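Local coordinates for protein 2-oxoglutarate carboxylase small subunit (Hydrogenobacter thermophilus, PDB 7KCT) that forms the small, biotin carboxylase-like subunit of a carboxylase, an ATP-grasp protein modelled here with adenosine-5'-diphosphate, bicarbonate and a magnesium ion, at residues A[34-39]-A[53-58]; A[13-18]-A[84-89]. All coordinates share one frame; numbering follows the deposited sequence.

Contact 1: residues A[34-39]-A[53-58]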
# COMPACT_ATOMS: atom_id res chain seq x y z
N GLY A 34 -10.00 -16.09 -7.70
CA GLY A 34 -11.08 -16.42 -8.61
C GLY A 34 -12.26 -17.10 -7.96
O GLY A 34 -12.97 -17.85 -8.63
N ILE A 35 -12.47 -16.87 -6.69
CA ILE A 35 -13.52 -17.51 -5.93
C ILE A 35 -14.67 -16.51 -5.77
O ILE A 35 -14.43 -15.34 -5.45
CB ILE A 35 -13.01 -17.96 -4.54
CG1 ILE A 35 -11.88 -18.98 -4.68
CG2 ILE A 35 -14.16 -18.46 -3.70
CD1 ILE A 35 -11.04 -19.13 -3.39
N GLN A 36 -15.90 -16.98 -5.94
CA GLN A 36 -17.08 -16.18 -5.68
C GLN A 36 -17.27 -16.02 -4.19
O GLN A 36 -16.96 -16.92 -3.41
CB GLN A 36 -18.31 -16.87 -6.29
CG GLN A 36 -18.19 -16.94 -7.82
CD GLN A 36 -19.14 -17.89 -8.49
OE1 GLN A 36 -19.98 -18.50 -7.84
NE2 GLN A 36 -19.03 -18.01 -9.81
N THR A 37 -17.83 -14.89 -3.77
CA THR A 37 -17.91 -14.58 -2.35
C THR A 37 -19.35 -14.30 -1.94
O THR A 37 -20.16 -13.76 -2.72
CB THR A 37 -17.06 -13.36 -1.97
OG1 THR A 37 -17.52 -12.25 -2.74
CG2 THR A 37 -15.57 -13.58 -2.22
N VAL A 38 -19.65 -14.64 -0.69
CA VAL A 38 -20.96 -14.47 -0.06
C VAL A 38 -20.74 -13.68 1.20
O VAL A 38 -19.92 -14.07 2.04
CB VAL A 38 -21.62 -15.81 0.31
CG1 VAL A 38 -23.00 -15.58 0.89
CG2 VAL A 38 -21.72 -16.77 -0.88
N ALA A 39 -21.47 -12.57 1.35
CA ALA A 39 -21.42 -11.80 2.58
C ALA A 39 -22.70 -11.94 3.39
O ALA A 39 -23.77 -12.28 2.86
CB ALA A 39 -21.13 -10.32 2.26
N MET A 53 -18.65 -5.29 -1.79
CA MET A 53 -17.54 -6.00 -2.44
C MET A 53 -17.91 -7.44 -2.76
O MET A 53 -17.43 -7.98 -3.76
CB MET A 53 -16.29 -6.02 -1.54
CG MET A 53 -15.43 -4.81 -1.50
SD MET A 53 -13.92 -4.96 -0.41
CE MET A 53 -13.12 -6.38 -1.03
N ALA A 54 -18.73 -8.10 -1.93
CA ALA A 54 -19.06 -9.50 -2.16
C ALA A 54 -19.88 -9.63 -3.44
O ALA A 54 -20.56 -8.69 -3.85
CB ALA A 54 -19.85 -10.05 -0.96
N ASP A 55 -19.88 -10.82 -4.02
CA ASP A 55 -20.74 -11.04 -5.20
C ASP A 55 -22.21 -11.13 -4.83
O ASP A 55 -23.07 -10.74 -5.63
CB ASP A 55 -20.37 -12.32 -5.93
CG ASP A 55 -18.93 -12.32 -6.38
OD1 ASP A 55 -18.47 -11.37 -7.03
OD2 ASP A 55 -18.23 -13.27 -6.02
N GLU A 56 -22.51 -11.64 -3.65
CA GLU A 56 -23.89 -11.71 -3.16
C GLU A 56 -23.87 -11.52 -1.66
O GLU A 56 -22.89 -11.86 -1.00
CB GLU A 56 -24.55 -13.04 -3.53
CG GLU A 56 -23.96 -14.26 -2.90
CD GLU A 56 -24.38 -15.60 -3.55
OE1 GLU A 56 -25.58 -15.95 -3.52
OE2 GLU A 56 -23.49 -16.35 -4.01
N ALA A 57 -24.95 -10.97 -1.12
CA ALA A 57 -24.96 -10.73 0.32
C ALA A 57 -26.37 -10.91 0.84
O ALA A 57 -27.34 -10.65 0.11
CB ALA A 57 -24.41 -9.35 0.70
N TYR A 58 -26.46 -11.40 2.08
CA TYR A 58 -27.72 -11.81 2.73
C TYR A 58 -27.90 -11.11 4.06
O TYR A 58 -27.08 -11.30 4.96
CB TYR A 58 -27.77 -13.35 2.94
CG TYR A 58 -27.82 -14.02 1.62
CD1 TYR A 58 -29.04 -14.20 0.96
CD2 TYR A 58 -26.66 -14.35 0.97
CE1 TYR A 58 -29.09 -14.75 -0.32
CE2 TYR A 58 -26.70 -14.88 -0.34
CZ TYR A 58 -27.91 -15.07 -0.97
OH TYR A 58 -27.94 -15.63 -2.22
O HOH W 1 -21.08 -15.60 -4.70
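Thr37, Ala39 and Asp55 bury the most surface here, and show how a parallel strand pair is started and then zipped up. Thr37 and Asp55 trade backbone for side chain. Thr37 N donates a hydrogen bond to Asp55 OD2 at 2.8 Å, meeting the anti side of the carboxylate 26° out of its plane. In return, Asp55 N donates to Thr37 OG1 at 3.0 Å, a hydroxyl that chi1 of 58° sets between the backbone N and the carbonyl carbon. The same Asp55 N also makes a weak bond to Thr37 O, as does Glu56 N, and a water donates both to Thr37 O and to Glu56 OE2, which is salt-bridged to Lys13. Ala39 N binds Glu56 O at 2.8 Å and Ala39 O accepts from Tyr58 N at 2.9 Å, a regular parallel pattern. Ala39 CB presses tightly on Ala54 CB at 3.5 Å. Val38 CG1 lies at the edge of the Tyr58 ring, near its plane, 3.9 Å from Tyr58 CD2. Tyr58 OH reaches Glu56 OE1 at 2.7 Å. The contact joins the two parallel strands of a beta-alpha-beta unit in the Rossmann-like N-terminal domain, helix 49-53 making the connection and strand 56-59 being outermost within the chain.

Contact 2: residues A[13-18]-A[84-89]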
# COMPACT_ATOMS: atom_id res chain seq x y z
N LYS A 13 -16.96 -21.24 -4.35
CA LYS A 13 -17.61 -20.19 -3.60
C LYS A 13 -17.30 -20.25 -2.09
O LYS A 13 -17.32 -21.31 -1.53
CB LYS A 13 -19.11 -20.26 -3.82
CG LYS A 13 -19.91 -19.17 -3.16
CD LYS A 13 -21.39 -19.30 -3.37
CE LYS A 13 -21.75 -19.15 -4.82
NZ LYS A 13 -23.19 -18.98 -5.01
N VAL A 14 -17.00 -19.11 -1.46
CA VAL A 14 -16.68 -19.04 -0.04
C VAL A 14 -17.64 -18.03 0.59
O VAL A 14 -17.80 -16.91 0.07
CB VAL A 14 -15.22 -18.61 0.21
CG1 VAL A 14 -14.96 -18.30 1.70
CG2 VAL A 14 -14.29 -19.61 -0.32
N LEU A 15 -18.23 -18.40 1.72
CA LEU A 15 -18.97 -17.50 2.59
C LEU A 15 -18.06 -16.95 3.70
O LEU A 15 -17.32 -17.70 4.36
CB LEU A 15 -20.17 -18.24 3.15
CG LEU A 15 -21.18 -17.45 3.99
CD1 LEU A 15 -22.60 -18.04 4.05
CD2 LEU A 15 -20.71 -17.20 5.43
N VAL A 16 -18.09 -15.62 3.87
CA VAL A 16 -17.26 -14.91 4.84
C VAL A 16 -18.18 -14.60 6.01
O VAL A 16 -19.11 -13.80 5.88
CB VAL A 16 -16.69 -13.63 4.22
CG1 VAL A 16 -15.86 -12.92 5.20
CG2 VAL A 16 -15.91 -13.96 2.91
N ALA A 17 -17.99 -15.26 7.15
CA ALA A 17 -18.92 -15.09 8.28
C ALA A 17 -18.41 -14.00 9.22
O ALA A 17 -17.96 -14.26 10.34
CB ALA A 17 -19.12 -16.42 9.00
N ASN A 18 -18.35 -12.78 8.72
CA ASN A 18 -17.76 -11.67 9.47
C ASN A 18 -18.06 -10.35 8.76
O ASN A 18 -18.89 -10.32 7.84
CB ASN A 18 -16.26 -11.87 9.68
CG ASN A 18 -15.78 -11.30 11.02
OD1 ASN A 18 -15.96 -10.12 11.33
ND2 ASN A 18 -15.16 -12.15 11.80
N GLU A 84 -18.90 -23.72 -0.64
CA GLU A 84 -18.21 -24.94 -0.25
C GLU A 84 -17.39 -24.77 1.03
O GLU A 84 -16.95 -25.77 1.61
CB GLU A 84 -17.33 -25.41 -1.42
CG GLU A 84 -18.15 -25.51 -2.76
CD GLU A 84 -17.33 -25.79 -4.04
OE1 GLU A 84 -16.17 -25.35 -4.12
OE2 GLU A 84 -17.88 -26.42 -4.98
N ALA A 85 -17.18 -23.53 1.47
CA ALA A 85 -16.28 -23.24 2.57
C ALA A 85 -16.69 -21.92 3.20
O ALA A 85 -17.31 -21.07 2.56
CB ALA A 85 -14.81 -23.17 2.11
N ILE A 86 -16.35 -21.78 4.48
CA ILE A 86 -16.67 -20.62 5.30
C ILE A 86 -15.39 -20.11 5.92
O ILE A 86 -14.64 -20.88 6.55
CB ILE A 86 -17.70 -20.92 6.40
CG1 ILE A 86 -19.06 -21.27 5.84
CG2 ILE A 86 -17.95 -19.72 7.37
CD1 ILE A 86 -20.12 -21.60 6.86
N HIS A 87 -15.13 -18.81 5.77
CA HIS A 87 -14.03 -18.21 6.49
C HIS A 87 -14.58 -17.40 7.66
O HIS A 87 -15.39 -16.49 7.43
CB HIS A 87 -13.19 -17.31 5.56
CG HIS A 87 -11.86 -16.96 6.15
ND1 HIS A 87 -11.75 -16.44 7.41
CD2 HIS A 87 -10.60 -17.04 5.67
CE1 HIS A 87 -10.48 -16.23 7.70
NE2 HIS A 87 -9.76 -16.58 6.65
N PRO A 88 -14.24 -17.70 8.93
CA PRO A 88 -14.85 -16.98 10.06
C PRO A 88 -14.19 -15.66 10.44
O PRO A 88 -14.68 -14.98 11.35
CB PRO A 88 -14.69 -17.98 11.20
CG PRO A 88 -13.34 -18.57 10.97
CD PRO A 88 -13.27 -18.70 9.41
N GLY A 89 -13.09 -15.28 9.80
CA GLY A 89 -12.38 -14.07 10.21
C GLY A 89 -11.76 -14.22 11.60
O GLY A 89 -11.19 -15.27 11.94
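The carboxamide of Asn18 reaches across to Pro88, ND2 donating to Pro88 O at 2.9 Å; the acceptor lies only 2° out of the amide plane and the bond is nearly straight at 167°. Asn18 ND2 also binds Tyr90 O. The other flat group, the His87 ring, is met at its edge and in plane by Gly89 N, which donates to His87 ND1 at 3.0 Å. His87 NE2 is hydrogen-bonded to Gln320 OE1, and the ring's rotation is therefore fixed from two of its atoms. Behind these groups, backbone bonds pair the strands in parallel: Leu15 N with Ala85 O, His87 N with Leu15 O at 2.8 Å, and Ala17 N with His87 O. Ile86 CG2, anti to its backbone N, lies 3.9 Å from Ala17 CB, where helix 71-81 covers Leu15 and Ile86. The face bearing Val14, Val16 and His87 packs on helix 20-32. The Asn18 side chain lies about 8 Å from a bound adenosine-5'-diphosphate. With ND1 accepting a hydrogen bond from Gly89 N, the His87 ring, if neutral, would probably carry its hydrogen on NE2, consistent with the bond to Gln320 OE1; polar bonds thus hold the buried turn after strand 85-87.

In the fold
From the N terminus, the chain enters the sheet on strand 13-16, passes through helix 20-32 and returns as strand 36-41; helix 49-53 then leads to strand 56-59, where contact 1 closes a short loop. Two more helices, 66-69 and 71-81, precede strand 85-87, which comes back beside the first strand, so that contact 2 closes a longer loop with contact 1 nested inside it. Across the parallel sheet the order is 56-59, 36-41, 13-16, 85-87, 109-110. Strands 13-16 and 36-41 are neighbours, where Gln36 O probably accepts a bond from Val14 N; the Lys13 side chain passes Val38 to make a salt bridge with Glu56 OE2 on strand 56-59.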